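Local coordinates for thiamin pyrophosphokinase family protein (PDB 3MEL) that probably transfers a pyrophosphate group from ATP to thiamine, making thiamine diphosphate, with magnesium as cofactor, at residues 79-84 and 118-123. Sequence-based numbering, arbitrary orientation.
Sequences DTQLAL and EPRFQG. With TPP (thiamine diphosphate), chain E.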
loop_
_atom_site.group_PDB
_atom_site.type_symbol
_atom_site.label_atom_id
_atom_site.label_comp_id
_atom_site.label_asym_id
_atom_site.label_seq_id
_atom_site.Cartn_x
_atom_site.Cartn_y
_atom_site.Cartn_z
ATOM N N ASP A 79 -0.096 5.177 16.853
ATOM C CA ASP A 79 0.147 4.178 17.899
ATOM C C ASP A 79 1.284 3.230 17.527
ATOM O O ASP A 79 2.126 2.903 18.356
ATOM C CB ASP A 79 -1.119 3.383 18.206
ATOM C CG ASP A 79 -2.042 4.107 19.171
ATOM O OD1 ASP A 79 -1.609 5.114 19.770
ATOM O OD2 ASP A 79 -3.199 3.665 19.336
ATOM N N THR A 80 1.308 2.817 16.262
ATOM C CA THR A 80 2.338 1.925 15.744
ATOM C C THR A 80 3.719 2.582 15.673
ATOM O O THR A 80 4.711 1.945 15.953
ATOM C CB THR A 80 1.935 1.342 14.371
ATOM O OG1 THR A 80 0.806 0.475 14.525
ATOM C CG2 THR A 80 3.066 0.545 13.762
ATOM N N GLN A 81 3.806 3.853 15.314
ATOM C CA GLN A 81 5.113 4.508 15.370
ATOM C C GLN A 81 5.646 4.506 16.796
ATOM O O GLN A 81 6.817 4.213 17.041
ATOM C CB GLN A 81 5.063 5.936 14.835
ATOM C CG GLN A 81 5.095 6.026 13.324
ATOM C CD GLN A 81 4.745 7.415 12.819
ATOM O OE1 GLN A 81 3.757 8.020 13.252
ATOM N NE2 GLN A 81 5.551 7.929 11.899
ATOM N N LEU A 82 4.763 4.819 17.735
ATOM C CA LEU A 82 5.127 4.889 19.141
ATOM C C LEU A 82 5.603 3.542 19.689
ATOM O O LEU A 82 6.701 3.443 20.264
ATOM C CB LEU A 82 3.946 5.399 19.963
ATOM C CG LEU A 82 4.310 5.575 21.435
ATOM C CD1 LEU A 82 5.556 6.450 21.570
ATOM C CD2 LEU A 82 3.146 6.133 22.209
ATOM N N ALA A 83 4.770 2.516 19.500
ATOM C CA ALA A 83 5.077 1.160 19.943
ATOM C C ALA A 83 6.395 0.668 19.379
ATOM O O ALA A 83 7.172 0.069 20.093
ATOM C CB ALA A 83 3.962 0.218 19.592
ATOM N N LEU A 84 6.667 0.928 18.105
ATOM C CA LEU A 84 7.940 0.492 17.530
ATOM C C LEU A 84 9.145 1.110 18.230
ATOM O O LEU A 84 10.085 0.403 18.568
ATOM C CB LEU A 84 8.006 0.749 16.024
ATOM C CG LEU A 84 9.311 0.394 15.275
ATOM C CD1 LEU A 84 9.734 -1.106 15.388
ATOM C CD2 LEU A 84 9.183 0.832 13.820
ATOM N N GLU A 118 12.289 7.110 8.500
ATOM C CA GLU A 118 12.377 8.005 9.643
ATOM C C GLU A 118 13.747 7.945 10.314
ATOM O O GLU A 118 14.277 6.873 10.590
ATOM C CB GLU A 118 11.280 7.666 10.634
ATOM C CG GLU A 118 9.936 7.465 9.982
ATOM C CD GLU A 118 8.786 7.489 10.973
ATOM O OE1 GLU A 118 8.979 7.979 12.109
ATOM O OE2 GLU A 118 7.683 7.017 10.610
ATOM N N PRO A 119 14.337 9.113 10.578
ATOM C CA PRO A 119 15.711 9.101 11.095
ATOM C C PRO A 119 15.852 8.224 12.332
ATOM O O PRO A 119 16.918 7.662 12.539
ATOM C CB PRO A 119 15.979 10.575 11.414
ATOM C CG PRO A 119 15.067 11.322 10.486
ATOM C CD PRO A 119 13.820 10.482 10.390
ATOM N N ARG A 120 14.790 8.086 13.121
ATOM C CA ARG A 120 14.819 7.253 14.331
ATOM C C ARG A 120 14.672 5.748 14.064
ATOM O O ARG A 120 14.682 4.965 14.993
ATOM C CB ARG A 120 13.728 7.692 15.315
ATOM C CG ARG A 120 12.382 7.061 15.043
ATOM C CD ARG A 120 11.242 7.800 15.730
ATOM N NE ARG A 120 9.996 7.694 14.972
ATOM C CZ ARG A 120 8.865 8.317 15.284
ATOM N NH1 ARG A 120 8.823 9.097 16.341
ATOM N NH2 ARG A 120 7.781 8.166 14.541
ATOM N N PHE A 121 14.516 5.349 12.805
ATOM C CA PHE A 121 14.354 3.945 12.445
ATOM C C PHE A 121 15.342 3.555 11.370
ATOM O O PHE A 121 15.579 2.371 11.148
ATOM C CB PHE A 121 12.961 3.671 11.897
ATOM C CG PHE A 121 11.883 3.813 12.901
ATOM C CD1 PHE A 121 12.070 3.358 14.187
ATOM C CD2 PHE A 121 10.670 4.392 12.561
ATOM C CE1 PHE A 121 11.080 3.483 15.126
ATOM C CE2 PHE A 121 9.664 4.513 13.499
ATOM C CZ PHE A 121 9.875 4.057 14.792
ATOM N N GLN A 122 15.874 4.546 10.664
ATOM C CA GLN A 122 16.852 4.286 9.620
ATOM C C GLN A 122 17.952 3.285 10.066
ATOM O O GLN A 122 18.247 2.296 9.371
ATOM C CB GLN A 122 17.467 5.600 9.166
ATOM C CG GLN A 122 17.306 5.834 7.681
ATOM C CD GLN A 122 18.624 6.143 6.998
ATOM O OE1 GLN A 122 19.581 6.595 7.644
ATOM N NE2 GLN A 122 18.688 5.902 5.685
ATOM N N GLY A 123 18.532 3.540 11.238
ATOM C CA GLY A 123 19.617 2.740 11.769
ATOM C C GLY A 123 19.250 1.293 12.001
ATOM O O GLY A 123 20.120 0.458 12.247
HETATM N "N1'" TPP E . -1.301 15.806 9.522
HETATM C "C2'" TPP E . -0.563 16.849 10.269
HETATM C CM2 TPP E . 0.505 17.541 9.400
HETATM N "N3'" TPP E . -0.130 16.399 11.596
HETATM C "C4'" TPP E . -1.137 15.705 12.435
HETATM N "N4'" TPP E . -0.526 15.273 13.698
HETATM C "C5'" TPP E . -1.729 14.501 11.611
HETATM C "C6'" TPP E . -2.303 15.094 10.315
HETATM C "C7'" TPP E . -2.798 13.727 12.434
HETATM N N3 TPP E . -2.178 12.910 13.526
HETATM C C2 TPP E . -0.838 12.369 13.259
HETATM S S1 TPP E . -0.963 10.558 13.351
HETATM C C5 TPP E . -2.662 10.501 14.023
HETATM C C4 TPP E . -3.073 11.959 14.301
HETATM C CM4 TPP E . -4.559 12.184 14.037
HETATM C C6 TPP E . -2.942 9.489 15.134
HETATM C C7 TPP E . -3.558 8.185 14.595
HETATM O O7 TPP E . -3.024 7.105 15.343
HETATM P PA TPP E . -3.613 5.626 15.414
HETATM O O1A TPP E . -4.402 5.648 14.047
HETATM O O2A TPP E . -4.200 5.120 16.663
HETATM O O3A TPP E . -2.594 4.416 15.243
HETATM P PB TPP E . -2.630 2.999 14.543
HETATM O O1B TPP E . -1.137 2.535 14.406
HETATM O O2B TPP E . -3.027 2.011 15.716
HETATM O O3B TPP E . -3.608 2.785 13.459
#
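Q81 and L84, on one side of helix 79-90, meet E118, R120 and F121 of the short helical turn at 118-123. Both segments belong to the thiamin pyrophosphokinase catalytic domain, an alpha/beta domain whose helices pack on the parallel part of the sheet. The first turn of helix 79-90 holds the diphosphate of the ligand with two backbone N-H groups and the hydroxyl of T80. D79 N donates to TPP O3A at 3.1 Å. D79 is also a magnesium ligand of this protein, and its carboxylate lies beside D30 and D49, which hold the metal here. T80 binds one terminal oxygen twice: its OG1 lies 2.8 Å from TPP O1B, and its N also donates there. The amino end of a helix would favour this negative group.

Q81 points toward 118-123. Its CG is anti to the carbonyl carbon (chi1 -80°), and the chain beyond is extended. Q81 NE2 donates to E118 OE2 at 2.7 Å, with an N-H...O angle of 158°. OE2 is met on its syn side and lies in the amide plane, although amide and carboxylate planes are nearly perpendicular. Q81 OE1 accepts from T78 N, so bonds at both ends of the amide set its rotation. E118 OE1 forms a salt bridge with R120 NH2, though the hydrogen bond within it is weak. R120 NH1 pairs with D77, just before the helix. One carboxylate thus links Q81 and R120 beside the diphosphate-binding turn.

L84 brings the apolar part. L84 and F121 reach toward each other tip to tip, and L115 touches both. The F121 ring lies between R120 CG on one face and L84 on the other, while Q81 O sits at its edge. L84 CD2 makes a CH-pi contact, 3.5 Å from the centroid of the F121 ring and 16° off its normal.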